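Local coordinates for protein pyocin-S2 (PDB 4QKO) that kills sensitive bacteria by breaking down their chromosomal DNA, the present chain being its C-terminal HNH nuclease domain, bound to an immunity protein, at residues R4-A9 and G110-M115; G19-A24 and K68-G73; D39-K44 and E54-A59; K97-H102 and V121-H126. All coordinates share one frame; numbering follows the deposited sequence.

Contact 1. Residues R4-A9 and G110-M115; sequences RDVPGA and GGVYNM
The phenol ring of Y113 is the flat group here, pointing into the bend of R4-A9. V112 CG1 sits over the centre of one face, 3.5 Å above the plane, while V6 O meets the ring edge in plane and P7 C comes up near that same plane. G8 CA approaches obliquely, 3.7 Å from Y113 CD2, with no side chain of its own between backbone and ring. The first torsion of Y113 (chi1 -56°) sets CG beside the backbone N, anti to the carbonyl carbon. At the loop around V6, Y113 OH donates to V6 O over 2.6 Å. The C=O...donor angle of 164° puts the hydroxyl nearly along the C=O axis. At the root of the side chain, Y113 CB rests 3.5 Å from A9 O. Water 1 accepts from Y113 N at 2.7 Å and gives a weak bond to A9 O, joining the two backbones beside this spot. V112 is held between ring and chain: its CG1 also lies 3.3 Å from R4 O, and its CG2 brushes V6 CG1 at 4.4 Å. Around the contact, the rings of F46 and F52 meet Y113, the backbones of G8 and F46 are hydrogen-bonded, and R4 makes a cation-pi contact with W49. V112 O is hydrogen-bonded to H102 NE2, and the nearest atom of the R4 side chain is about 6 Å from the magnesium ion. The N-terminal segment is thus pinned to the long loop between strands 99-102 and 118-121, the connection between the two strands of the HNH (beta-beta-alpha-metal) motif.

Contact 2. Residues G19-A24 and K68-G73; sequences GNWLGA and KQFNPG
Q69 and W21 make the polar link between two loops of the colicin/pyocin DNase domain, at the start of the 3-10 segment 21-24 and just ahead of helix 72-78. W21 N donates to Q69 OE1 over 2.7 Å with an N-H...O angle of 155°, arriving tilted 22° from the carbonyl plane of the amide. Water 2 donates to the same OE1 and accepts from L22 N at 3.1 Å, so OE1 serves W21 N directly and L22 N through the water. The Q69 chain runs extended beyond CG (chi2 -178°), carrying its amide carbon alongside G19, whose O is 3.0 Å from Q69 CD. Q69 NE2 donates to S18 O, which together with the bonds at OE1 fixes the way round of the amide. Below this polar rim the contact turns apolar. L22 CD1 and W21 CZ3 both come to the edge of the F70 ring, near its plane, at 3.6 and 4.1 Å from F70 CZ; the L22 and F70 side chains cross at about a right angle.

Further out, W21 is held by a bond from NE1 to P32 O and by packing on F56, W57 and V60 of helix 49-62, while F70 also touches V60 and, on helix 72-78, L75 and M78. N71 is the N-cap of that helix through OD1 to S74 N, and its ND2 reaches L54 O and D63 OD2 of the immunity protein. Within the 3-10 turn, L22 CD2 stands over the centre of the W21 ring, 3.4 Å above its plane.

Contact 3. Residues D39-K44 and E54-A59; sequences DKLRGK and EQFWIA
K40 and L41, near the C-terminal end of helix 35-41, face A59 and F56 of helix 49-62 with CA atoms 7.2 Å apart for K40 and A59 and 7.6 Å for L41 and F56. Beyond L41 the chain swings through a type II beta turn to K44, closed by K44 N to L41 O. G43 fills the third position at phi 87°, where a glycine is called for. No hydrogen bond joins the two segments; the contact is van der Waals, mostly between side chains. L41 CG lies anti to the carbonyl carbon (chi1 -60°), beside the backbone N, and the methyls part: CD1 lies 4.2 Å from F56 CD2, approaching that ring obliquely, while CD2 drops between Q55 and A59, 4.0 Å from Q55 O and 4.4 Å from A59 CB. K40 adds its aliphatic part, CG resting 4.2 Å from A59 CB. At the outer margin K44 crosses Q55, with K44 CD 3.7 Å from Q55 OE1; the other amide atom, Q55 NE2, donates to D51 OD1 one turn back. On the solvent-facing side of the turn, R42 forms a salt bridge to D39, end-on: NH1 and NH2 both donate to D39 OD1, NH1 at 2.9 Å, close to the guanidinium plane. R42 NH2 also reaches G12 O, and the turn residues G43 and K44 are bonded to the backbone of A10. The pattern is that of two helices joined by a link that holds the short strand 45-46, which pairs with strand 8-9, with one leucine set against residues i, i+1 and i+4 of the second helix.

Contact 4. Residues K97-H102 and V121-H126; sequences KIEIHH and VTPKRH. With MG (magnesium ion), chain O.
H126 CG lies anti to its backbone N (chi1 -173°), and across the contact H101 CG stands at chi1 149°, away from a staggered position. Both imidazoles bind the magnesium ion. H101 ND1 does so at 2.2 Å; H126 NE2 is longer at 2.7 Å, with the metal in plane at its ring edge. The two imidazoles lie obliquely, planes at 78°, and water 3 adds a ligand at 2.1 Å from the magnesium. Beneath, E99 and V121 form an antiparallel hydrogen-bonded pair, E99 N to V121 O at 3.0 Å and V121 N to E99 O at 2.8 Å, and V121 CG2 lies 4.0 Å from H101 CB. The chain then enters its helix: T122 is the N-cap, OG1 accepting from R125 N and also bonded to E90. P123 CG packs 3.3 Å from K97 O and near E99 OE2, while E99 OE1 is salt-bridged to R95. K97 NZ is salt-bridged to E31 of the immunity protein. H130, a probable zinc ligand by analogy with relatives, stacks on H126. Two strands and a helix around one metal are the beta-beta-alpha-metal motif of HNH nucleases in the His-Me finger clan.

Overall arrangement
Contact 4 is the most buried of the four and holds the metal; contact 3 is partly buried, and contacts 1 and 2 lie at the surface, on opposite sides of the chain's centre. Chemistry follows place: metal ligation and strand pairing in contact 4, mainly apolar touches without a hydrogen bond across contact 3, and single side-chain bonds to backbone, helped by one water each, in contacts 1 and 2. Helix 49-62 of contact 3 joins contacts 2 and 4, F56 and W57 packing on W21 of contact 2 and on I98 and I100 of contact 4. Contact 1 borders contact 4 through V112 and H102, and contact 3 through M115 and L41.

Contact 1. Residues R4-A9 and G110-M115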
loop_
_atom_site.group_PDB
_atom_site.type_symbol
_atom_site.label_atom_id
_atom_site.label_comp_id
_atom_site.label_asym_id
_atom_site.label_seq_id
_atom_site.Cartn_x
_atom_site.Cartn_y
_atom_site.Cartn_z
ATOM N N ARG B 4 3.733 -17.281 12.445
ATOM C CA ARG B 4 2.953 -16.126 12.866
ATOM C C ARG B 4 1.482 -16.373 12.557
ATOM O O ARG B 4 0.608 -15.615 13.001
ATOM C CB ARG B 4 3.443 -14.860 12.121
ATOM C CG ARG B 4 2.725 -14.646 10.796
ATOM C CD ARG B 4 3.650 -14.502 9.621
ATOM N NE ARG B 4 4.106 -13.149 9.460
ATOM C CZ ARG B 4 3.859 -12.374 8.405
ATOM N NH1 ARG B 4 3.112 -12.784 7.386
ATOM N NH2 ARG B 4 4.360 -11.146 8.385
ATOM N N ASP B 5 1.200 -17.429 11.790
ATOM C CA ASP B 5 -0.119 -17.599 11.252
ATOM C C ASP B 5 -0.897 -18.509 12.186
ATOM O O ASP B 5 -1.201 -19.607 11.864
ATOM C CB ASP B 5 -0.019 -18.128 9.839
ATOM C CG ASP B 5 -1.272 -17.863 9.019
ATOM O OD1 ASP B 5 -2.211 -17.150 9.477
ATOM O OD2 ASP B 5 -1.286 -18.374 7.863
ATOM N N VAL B 6 -1.240 -17.958 13.347
ATOM C CA VAL B 6 -1.657 -18.672 14.535
ATOM C C VAL B 6 -2.699 -17.816 15.269
ATOM O O VAL B 6 -2.737 -16.608 15.115
ATOM C CB VAL B 6 -0.393 -18.934 15.406
ATOM C CG1 VAL B 6 -0.508 -18.437 16.838
ATOM C CG2 VAL B 6 0.005 -20.382 15.335
ATOM N N PRO B 7 -3.549 -18.435 16.079
ATOM C CA PRO B 7 -4.479 -17.640 16.889
ATOM C C PRO B 7 -3.832 -16.928 18.064
ATOM O O PRO B 7 -2.846 -17.433 18.682
ATOM C CB PRO B 7 -5.461 -18.702 17.446
ATOM C CG PRO B 7 -4.663 -19.972 17.466
ATOM C CD PRO B 7 -3.794 -19.890 16.220
ATOM N N GLY B 8 -4.402 -15.783 18.413
ATOM C CA GLY B 8 -3.819 -14.979 19.477
ATOM C C GLY B 8 -4.604 -13.722 19.732
ATOM O O GLY B 8 -5.607 -13.445 19.082
ATOM N N ALA B 9 -4.129 -12.993 20.717
ATOM C CA ALA B 9 -4.720 -11.765 21.108
ATOM C C ALA B 9 -3.623 -10.718 21.042
ATOM O O ALA B 9 -2.456 -10.962 21.436
ATOM C CB ALA B 9 -5.270 -11.864 22.525
ATOM N N GLY B 110 9.487 -14.853 20.571
ATOM C CA GLY B 110 8.815 -13.597 20.301
ATOM C C GLY B 110 7.307 -13.746 20.322
ATOM O O GLY B 110 6.749 -14.808 19.986
ATOM N N GLY B 111 6.634 -12.631 20.627
ATOM C CA GLY B 111 5.164 -12.627 20.668
ATOM C C GLY B 111 4.631 -12.406 19.273
ATOM O O GLY B 111 5.115 -11.541 18.531
ATOM N N VAL B 112 3.658 -13.196 18.914
ATOM C CA VAL B 112 3.061 -13.118 17.569
ATOM C C VAL B 112 2.277 -11.789 17.385
ATOM O O VAL B 112 2.479 -11.110 16.360
ATOM C CB VAL B 112 2.102 -14.264 17.246
ATOM C CG1 VAL B 112 1.474 -14.080 15.843
ATOM C CG2 VAL B 112 2.831 -15.605 17.344
ATOM N N TYR B 113 1.397 -11.474 18.338
ATOM C CA TYR B 113 0.599 -10.222 18.301
ATOM C C TYR B 113 0.930 -9.259 19.446
ATOM O O TYR B 113 0.106 -8.489 19.860
ATOM C CB TYR B 113 -0.890 -10.583 18.311
ATOM C CG TYR B 113 -1.323 -11.526 17.199
ATOM C CD1 TYR B 113 -1.382 -11.113 15.874
ATOM C CD2 TYR B 113 -1.591 -12.843 17.465
ATOM C CE1 TYR B 113 -1.743 -11.981 14.868
ATOM C CE2 TYR B 113 -1.952 -13.717 16.467
ATOM C CZ TYR B 113 -2.025 -13.302 15.163
ATOM O OH TYR B 113 -2.445 -14.170 14.152
ATOM N N ASN B 114 2.154 -9.327 19.950
ATOM C CA ASN B 114 2.678 -8.378 20.915
ATOM C C ASN B 114 3.091 -7.174 20.133
ATOM O O ASN B 114 3.962 -7.264 19.302
ATOM C CB ASN B 114 3.934 -8.989 21.608
ATOM C CG ASN B 114 4.624 -8.033 22.576
ATOM O OD1 ASN B 114 4.322 -6.866 22.646
ATOM N ND2 ASN B 114 5.509 -8.585 23.416
ATOM N N MET B 115 2.489 -6.042 20.383
ATOM C CA MET B 115 2.820 -4.812 19.596
ATOM C C MET B 115 4.203 -4.320 19.752
ATOM O O MET B 115 4.700 -3.664 18.873
ATOM C CB MET B 115 1.882 -3.661 19.934
ATOM C CG MET B 115 0.426 -3.992 19.708
ATOM S SD MET B 115 -0.073 -4.316 17.996
ATOM C CE MET B 115 -1.305 -5.556 18.088
HETATM O O HOH W 1 0.626 -12.314 20.811
#

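Contact 2. Residues G19-A24 and K68-G73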
loop_
_atom_site.group_PDB
_atom_site.type_symbol
_atom_site.label_atom_id
_atom_site.label_comp_id
_atom_site.label_asym_id
_atom_site.label_seq_id
_atom_site.Cartn_x
_atom_site.Cartn_y
_atom_site.Cartn_z
ATOM N N GLY B 19 4.388 12.981 12.489
ATOM C CA GLY B 19 3.609 13.252 11.277
ATOM C C GLY B 19 4.034 12.489 10.012
ATOM O O GLY B 19 3.377 12.619 8.978
ATOM N N ASN B 20 5.130 11.744 10.031
ATOM C CA ASN B 20 5.466 10.918 8.858
ATOM C C ASN B 20 5.847 9.513 9.329
ATOM O O ASN B 20 7.012 9.077 9.268
ATOM C CB ASN B 20 6.605 11.600 8.109
ATOM C CG ASN B 20 7.055 10.833 6.897
ATOM O OD1 ASN B 20 6.296 10.060 6.337
ATOM N ND2 ASN B 20 8.320 11.019 6.505
ATOM N N TRP B 21 4.864 8.784 9.879
ATOM C CA TRP B 21 5.118 7.491 10.484
ATOM C C TRP B 21 5.915 6.528 9.647
ATOM O O TRP B 21 6.962 5.992 10.088
ATOM C CB TRP B 21 3.774 6.903 10.938
ATOM C CG TRP B 21 3.761 5.493 11.325
ATOM C CD1 TRP B 21 4.602 4.880 12.188
ATOM C CD2 TRP B 21 2.835 4.500 10.879
ATOM N NE1 TRP B 21 4.292 3.560 12.267
ATOM C CE2 TRP B 21 3.208 3.289 11.494
ATOM C CE3 TRP B 21 1.719 4.514 10.009
ATOM C CZ2 TRP B 21 2.526 2.079 11.268
ATOM C CZ3 TRP B 21 1.019 3.330 9.822
ATOM C CH2 TRP B 21 1.420 2.127 10.430
ATOM N N LEU B 22 5.453 6.309 8.433
ATOM C CA LEU B 22 6.033 5.328 7.520
ATOM C C LEU B 22 7.344 5.778 6.860
ATOM O O LEU B 22 8.041 4.960 6.271
ATOM C CB LEU B 22 5.024 4.818 6.473
ATOM C CG LEU B 22 3.923 3.971 7.134
ATOM C CD1 LEU B 22 3.003 3.394 6.094
ATOM C CD2 LEU B 22 4.374 2.864 8.083
ATOM N N GLY B 23 7.732 7.002 7.097
ATOM C CA GLY B 23 9.120 7.456 6.744
ATOM C C GLY B 23 10.152 6.563 7.413
ATOM O O GLY B 23 11.203 6.276 6.817
ATOM N N ALA B 24 9.867 6.078 8.636
ATOM C CA ALA B 24 10.772 5.145 9.339
ATOM C C ALA B 24 10.817 3.707 8.780
ATOM O O ALA B 24 11.671 2.897 9.189
ATOM C CB ALA B 24 10.478 5.117 10.865
ATOM N N LYS B 68 -4.370 11.189 7.995
ATOM C CA LYS B 68 -3.873 12.372 7.266
ATOM C C LYS B 68 -2.574 12.144 6.456
ATOM O O LYS B 68 -2.249 12.942 5.554
ATOM C CB LYS B 68 -3.673 13.571 8.234
ATOM C CG LYS B 68 -4.904 13.815 9.082
ATOM C CD LYS B 68 -4.975 15.154 9.778
ATOM C CE LYS B 68 -3.911 15.341 10.841
ATOM N NZ LYS B 68 -4.362 16.324 11.882
ATOM N N GLN B 69 -1.849 11.058 6.738
ATOM C CA GLN B 69 -0.571 10.790 6.119
ATOM C C GLN B 69 -0.702 9.949 4.877
ATOM O O GLN B 69 0.322 9.491 4.335
ATOM C CB GLN B 69 0.387 10.105 7.120
ATOM C CG GLN B 69 0.504 10.885 8.449
ATOM C CD GLN B 69 1.490 10.283 9.468
ATOM O OE1 GLN B 69 2.303 9.458 9.158
ATOM N NE2 GLN B 69 1.428 10.760 10.669
ATOM N N PHE B 70 -1.937 9.634 4.497
ATOM C CA PHE B 70 -2.214 8.754 3.368
ATOM C C PHE B 70 -3.143 9.426 2.405
ATOM O O PHE B 70 -4.090 10.058 2.832
ATOM C CB PHE B 70 -2.834 7.404 3.821
ATOM C CG PHE B 70 -1.895 6.612 4.680
ATOM C CD1 PHE B 70 -1.030 5.758 4.149
ATOM C CD2 PHE B 70 -1.893 6.781 6.087
ATOM C CE1 PHE B 70 -0.115 5.045 4.957
ATOM C CE2 PHE B 70 -0.988 6.122 6.874
ATOM C CZ PHE B 70 -0.101 5.229 6.318
ATOM N N ASN B 71 -2.899 9.258 1.102
ATOM C CA ASN B 71 -3.766 9.882 0.156
ATOM C C ASN B 71 -5.031 9.084 -0.065
ATOM O O ASN B 71 -5.167 7.974 0.425
ATOM C CB ASN B 71 -3.017 10.204 -1.167
ATOM C CG ASN B 71 -3.048 9.079 -2.166
ATOM O OD1 ASN B 71 -2.994 7.938 -1.802
ATOM N ND2 ASN B 71 -3.124 9.424 -3.474
ATOM N N PRO B 72 -5.990 9.661 -0.820
ATOM C CA PRO B 72 -7.279 8.961 -0.935
ATOM C C PRO B 72 -7.143 7.614 -1.583
ATOM O O PRO B 72 -7.863 6.703 -1.231
ATOM C CB PRO B 72 -8.142 9.920 -1.784
ATOM C CG PRO B 72 -7.545 11.277 -1.495
ATOM C CD PRO B 72 -6.088 11.080 -1.195
ATOM N N GLY B 73 -6.220 7.452 -2.543
ATOM C CA GLY B 73 -5.971 6.172 -3.167
ATOM C C GLY B 73 -5.558 5.154 -2.137
ATOM O O GLY B 73 -6.001 4.005 -2.143
HETATM O O HOH W 2 2.789 7.463 7.405
#

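Contact 3. Residues D39-K44 and E54-A59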
loop_
_atom_site.group_PDB
_atom_site.type_symbol
_atom_site.label_atom_id
_atom_site.label_comp_id
_atom_site.label_asym_id
_atom_site.label_seq_id
_atom_site.Cartn_x
_atom_site.Cartn_y
_atom_site.Cartn_z
ATOM N N ASP B 39 -3.335 0.520 21.117
ATOM C CA ASP B 39 -4.482 0.719 21.984
ATOM C C ASP B 39 -5.757 0.203 21.356
ATOM O O ASP B 39 -6.537 -0.527 21.983
ATOM C CB ASP B 39 -4.729 2.198 22.265
ATOM C CG ASP B 39 -3.688 2.880 23.193
ATOM O OD1 ASP B 39 -2.924 2.176 23.908
ATOM O OD2 ASP B 39 -3.641 4.165 23.165
ATOM N N LYS B 40 -6.042 0.631 20.126
ATOM C CA LYS B 40 -7.300 0.257 19.461
ATOM C C LYS B 40 -7.447 -1.273 19.373
ATOM O O LYS B 40 -8.547 -1.838 19.504
ATOM C CB LYS B 40 -7.350 0.951 18.107
ATOM C CG LYS B 40 -8.539 0.700 17.236
ATOM C CD LYS B 40 -9.851 1.162 17.844
ATOM C CE LYS B 40 -9.941 2.679 18.040
ATOM N NZ LYS B 40 -11.341 3.077 18.462
ATOM N N LEU B 41 -6.343 -1.963 19.144
ATOM C CA LEU B 41 -6.344 -3.371 18.997
ATOM C C LEU B 41 -6.214 -4.186 20.276
ATOM O O LEU B 41 -6.388 -5.372 20.181
ATOM C CB LEU B 41 -5.255 -3.851 18.023
ATOM C CG LEU B 41 -5.396 -3.280 16.623
ATOM C CD1 LEU B 41 -4.211 -3.787 15.857
ATOM C CD2 LEU B 41 -6.680 -3.573 15.864
ATOM N N ARG B 42 -5.874 -3.572 21.396
ATOM C CA ARG B 42 -5.478 -4.270 22.621
ATOM C C ARG B 42 -6.600 -5.204 23.073
ATOM O O ARG B 42 -7.747 -4.788 23.128
ATOM C CB ARG B 42 -5.099 -3.237 23.709
ATOM C CG ARG B 42 -4.664 -3.910 25.017
ATOM C CD ARG B 42 -3.993 -2.973 25.980
ATOM N NE ARG B 42 -2.869 -2.354 25.358
ATOM C CZ ARG B 42 -2.763 -1.080 25.038
ATOM N NH1 ARG B 42 -3.762 -0.233 25.290
ATOM N NH2 ARG B 42 -1.645 -0.665 24.402
ATOM N N GLY B 43 -6.288 -6.486 23.275
ATOM C CA GLY B 43 -7.292 -7.448 23.746
ATOM C C GLY B 43 -8.115 -8.085 22.633
ATOM O O GLY B 43 -8.793 -9.088 22.870
ATOM N N LYS B 44 -8.077 -7.555 21.409
ATOM C CA LYS B 44 -8.716 -8.250 20.297
ATOM C C LYS B 44 -8.062 -9.600 19.957
ATOM O O LYS B 44 -6.875 -9.751 20.086
ATOM C CB LYS B 44 -8.785 -7.367 19.067
ATOM C CG LYS B 44 -9.686 -6.174 19.321
ATOM C CD LYS B 44 -9.938 -5.437 18.049
ATOM C CE LYS B 44 -10.780 -4.193 18.329
ATOM N NZ LYS B 44 -11.651 -3.927 17.164
ATOM N N GLU B 54 -5.601 -7.300 8.314
ATOM C CA GLU B 54 -6.794 -6.616 7.928
ATOM C C GLU B 54 -7.284 -5.642 9.008
ATOM O O GLU B 54 -7.508 -4.495 8.732
ATOM C CB GLU B 54 -7.901 -7.597 7.641
ATOM C CG GLU B 54 -7.796 -8.237 6.305
ATOM C CD GLU B 54 -8.929 -9.250 6.097
ATOM O OE1 GLU B 54 -9.936 -9.236 6.891
ATOM O OE2 GLU B 54 -8.770 -10.055 5.148
ATOM N N GLN B 55 -7.413 -6.090 10.243
ATOM C CA GLN B 55 -7.807 -5.181 11.316
ATOM C C GLN B 55 -6.811 -4.112 11.598
ATOM O O GLN B 55 -7.200 -3.023 11.928
ATOM C CB GLN B 55 -8.116 -5.959 12.594
ATOM C CG GLN B 55 -9.425 -6.734 12.385
ATOM C CD GLN B 55 -9.776 -7.595 13.606
ATOM O OE1 GLN B 55 -9.719 -7.134 14.756
ATOM N NE2 GLN B 55 -10.117 -8.875 13.361
ATOM N N PHE B 56 -5.527 -4.407 11.437
ATOM C CA PHE B 56 -4.511 -3.404 11.632
ATOM C C PHE B 56 -4.607 -2.249 10.614
ATOM O O PHE B 56 -4.644 -1.067 10.997
ATOM C CB PHE B 56 -3.153 -4.069 11.554
ATOM C CG PHE B 56 -2.022 -3.120 11.630
ATOM C CD1 PHE B 56 -1.556 -2.488 10.499
ATOM C CD2 PHE B 56 -1.424 -2.873 12.819
ATOM C CE1 PHE B 56 -0.546 -1.566 10.611
ATOM C CE2 PHE B 56 -0.399 -1.963 12.945
ATOM C CZ PHE B 56 0.055 -1.304 11.817
ATOM N N TRP B 57 -4.667 -2.556 9.315
ATOM C CA TRP B 57 -4.788 -1.465 8.353
ATOM C C TRP B 57 -6.137 -0.725 8.367
ATOM O O TRP B 57 -6.222 0.443 8.095
ATOM C CB TRP B 57 -4.433 -1.942 6.932
ATOM C CG TRP B 57 -2.998 -2.278 6.893
ATOM C CD1 TRP B 57 -2.493 -3.506 6.740
ATOM C CD2 TRP B 57 -1.882 -1.395 7.025
ATOM N NE1 TRP B 57 -1.087 -3.465 6.811
ATOM C CE2 TRP B 57 -0.715 -2.164 6.915
ATOM C CE3 TRP B 57 -1.751 -0.018 7.200
ATOM C CZ2 TRP B 57 0.565 -1.601 7.014
ATOM C CZ3 TRP B 57 -0.491 0.532 7.287
ATOM C CH2 TRP B 57 0.622 -0.214 7.208
ATOM N N ILE B 58 -7.203 -1.409 8.741
ATOM C CA ILE B 58 -8.485 -0.691 8.907
ATOM C C ILE B 58 -8.396 0.323 10.048
ATOM O O ILE B 58 -8.850 1.450 9.902
ATOM C CB ILE B 58 -9.649 -1.687 9.126
ATOM C CG1 ILE B 58 -9.991 -2.372 7.786
ATOM C CG2 ILE B 58 -10.853 -0.969 9.716
ATOM C CD1 ILE B 58 -10.565 -3.790 7.965
ATOM N N ALA B 59 -7.730 -0.053 11.114
ATOM C CA ALA B 59 -7.528 0.832 12.266
ATOM C C ALA B 59 -6.703 2.051 11.925
ATOM O O ALA B 59 -6.988 3.163 12.339
ATOM C CB ALA B 59 -6.891 0.070 13.407
#

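Contact 4. Residues K97-H102 and V121-H126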
loop_
_atom_site.group_PDB
_atom_site.type_symbol
_atom_site.label_atom_id
_atom_site.label_comp_id
_atom_site.label_asym_id
_atom_site.label_seq_id
_atom_site.Cartn_x
_atom_site.Cartn_y
_atom_site.Cartn_z
ATOM N N LYS B 97 4.091 -3.622 -1.232
ATOM C CA LYS B 97 3.289 -3.149 -0.100
ATOM C C LYS B 97 4.097 -3.179 1.197
ATOM O O LYS B 97 5.088 -3.923 1.314
ATOM C CB LYS B 97 2.025 -3.989 0.037
ATOM C CG LYS B 97 1.015 -3.475 -0.935
ATOM C CD LYS B 97 -0.118 -4.407 -1.063
ATOM C CE LYS B 97 -1.268 -3.727 -1.778
ATOM N NZ LYS B 97 -2.466 -3.871 -0.929
ATOM N N ILE B 98 3.725 -2.312 2.118
ATOM C CA ILE B 98 4.249 -2.333 3.460
ATOM C C ILE B 98 4.009 -3.734 4.077
ATOM O O ILE B 98 2.880 -4.352 3.978
ATOM C CB ILE B 98 3.599 -1.277 4.349
ATOM C CG1 ILE B 98 3.995 0.194 3.999
ATOM C CG2 ILE B 98 3.933 -1.506 5.791
ATOM C CD1 ILE B 98 5.443 0.579 4.310
ATOM N N GLU B 99 5.051 -4.223 4.738
ATOM C CA GLU B 99 5.020 -5.514 5.425
ATOM C C GLU B 99 5.217 -5.351 6.926
ATOM O O GLU B 99 5.941 -4.507 7.368
ATOM C CB GLU B 99 6.083 -6.483 4.855
ATOM C CG GLU B 99 5.873 -6.762 3.358
ATOM C CD GLU B 99 7.069 -7.451 2.642
ATOM O OE1 GLU B 99 8.097 -7.731 3.297
ATOM O OE2 GLU B 99 6.991 -7.698 1.408
ATOM N N ILE B 100 4.591 -6.226 7.713
ATOM C CA ILE B 100 4.779 -6.265 9.165
ATOM C C ILE B 100 5.652 -7.459 9.526
ATOM O O ILE B 100 5.294 -8.593 9.155
ATOM C CB ILE B 100 3.405 -6.360 9.833
ATOM C CG1 ILE B 100 2.684 -5.046 9.593
ATOM C CG2 ILE B 100 3.506 -6.560 11.336
ATOM C CD1 ILE B 100 1.241 -5.026 10.015
ATOM N N HIS B 101 6.801 -7.168 10.165
ATOM C CA HIS B 101 7.921 -8.115 10.521
ATOM C C HIS B 101 7.937 -8.210 12.056
ATOM O O HIS B 101 7.594 -7.232 12.738
ATOM C CB HIS B 101 9.254 -7.534 9.931
ATOM C CG HIS B 101 10.571 -7.813 10.671
ATOM N ND1 HIS B 101 11.494 -8.765 10.252
ATOM C CD2 HIS B 101 11.195 -7.135 11.673
ATOM C CE1 HIS B 101 12.568 -8.724 11.029
ATOM N NE2 HIS B 101 12.416 -7.736 11.893
ATOM N N HIS B 102 8.370 -9.362 12.556
ATOM C CA HIS B 102 8.574 -9.550 13.977
ATOM C C HIS B 102 10.014 -9.236 14.330
ATOM O O HIS B 102 10.946 -9.744 13.712
ATOM C CB HIS B 102 8.255 -10.989 14.317
ATOM C CG HIS B 102 6.793 -11.279 14.304
ATOM N ND1 HIS B 102 6.105 -11.566 13.143
ATOM C CD2 HIS B 102 5.858 -11.190 15.275
ATOM C CE1 HIS B 102 4.822 -11.726 13.414
ATOM N NE2 HIS B 102 4.645 -11.505 14.703
ATOM N N VAL B 121 7.757 -2.355 7.770
ATOM C CA VAL B 121 8.922 -2.140 6.884
ATOM C C VAL B 121 8.569 -2.142 5.422
ATOM O O VAL B 121 7.670 -2.844 4.984
ATOM C CB VAL B 121 9.994 -3.195 7.094
ATOM C CG1 VAL B 121 10.717 -2.874 8.401
ATOM C CG2 VAL B 121 9.415 -4.580 7.184
ATOM N N THR B 122 9.362 -1.420 4.645
ATOM C CA THR B 122 9.225 -1.577 3.209
ATOM C C THR B 122 9.922 -2.855 2.781
ATOM O O THR B 122 10.823 -3.332 3.486
ATOM C CB THR B 122 9.868 -0.426 2.447
ATOM O OG1 THR B 122 11.293 -0.477 2.600
ATOM C CG2 THR B 122 9.364 0.890 2.905
ATOM N N PRO B 123 9.554 -3.394 1.599
ATOM C CA PRO B 123 10.259 -4.540 1.002
ATOM C C PRO B 123 11.772 -4.310 0.823
ATOM O O PRO B 123 12.614 -5.166 1.203
ATOM C CB PRO B 123 9.527 -4.719 -0.332
ATOM C CG PRO B 123 8.129 -4.324 0.062
ATOM C CD PRO B 123 8.338 -3.056 0.830
ATOM N N LYS B 124 12.142 -3.157 0.333
ATOM C CA LYS B 124 13.548 -2.932 0.078
ATOM C C LYS B 124 14.282 -3.003 1.418
ATOM O O LYS B 124 15.354 -3.598 1.506
ATOM C CB LYS B 124 13.803 -1.622 -0.609
ATOM C CG LYS B 124 15.224 -1.043 -0.463
ATOM C CD LYS B 124 15.288 0.334 -1.166
ATOM C CE LYS B 124 16.635 1.079 -1.034
ATOM N NZ LYS B 124 17.120 1.280 0.392
ATOM N N ARG B 125 13.714 -2.415 2.457
ATOM C CA ARG B 125 14.432 -2.390 3.719
ATOM C C ARG B 125 14.468 -3.794 4.328
ATOM O O ARG B 125 15.527 -4.227 4.856
ATOM C CB ARG B 125 13.867 -1.321 4.665
ATOM C CG ARG B 125 14.590 -1.150 5.984
ATOM C CD ARG B 125 16.052 -0.726 5.846
ATOM N NE ARG B 125 16.720 -0.887 7.134
ATOM C CZ ARG B 125 18.032 -1.036 7.306
ATOM N NH1 ARG B 125 18.889 -1.015 6.279
ATOM N NH2 ARG B 125 18.515 -1.193 8.528
ATOM N N HIS B 126 13.385 -4.550 4.220
ATOM C CA HIS B 126 13.416 -5.911 4.735
ATOM C C HIS B 126 14.500 -6.769 4.110
ATOM O O HIS B 126 15.249 -7.468 4.788
ATOM C CB HIS B 126 12.063 -6.594 4.511
ATOM C CG HIS B 126 11.956 -7.947 5.162
ATOM N ND1 HIS B 126 12.287 -9.126 4.510
ATOM C CD2 HIS B 126 11.542 -8.302 6.409
ATOM C CE1 HIS B 126 12.048 -10.144 5.312
ATOM N NE2 HIS B 126 11.615 -9.673 6.476
HETATM MG MG MG O . 10.514 -10.156 8.875
HETATM O O HOH W 3 9.188 -11.248 10.118
#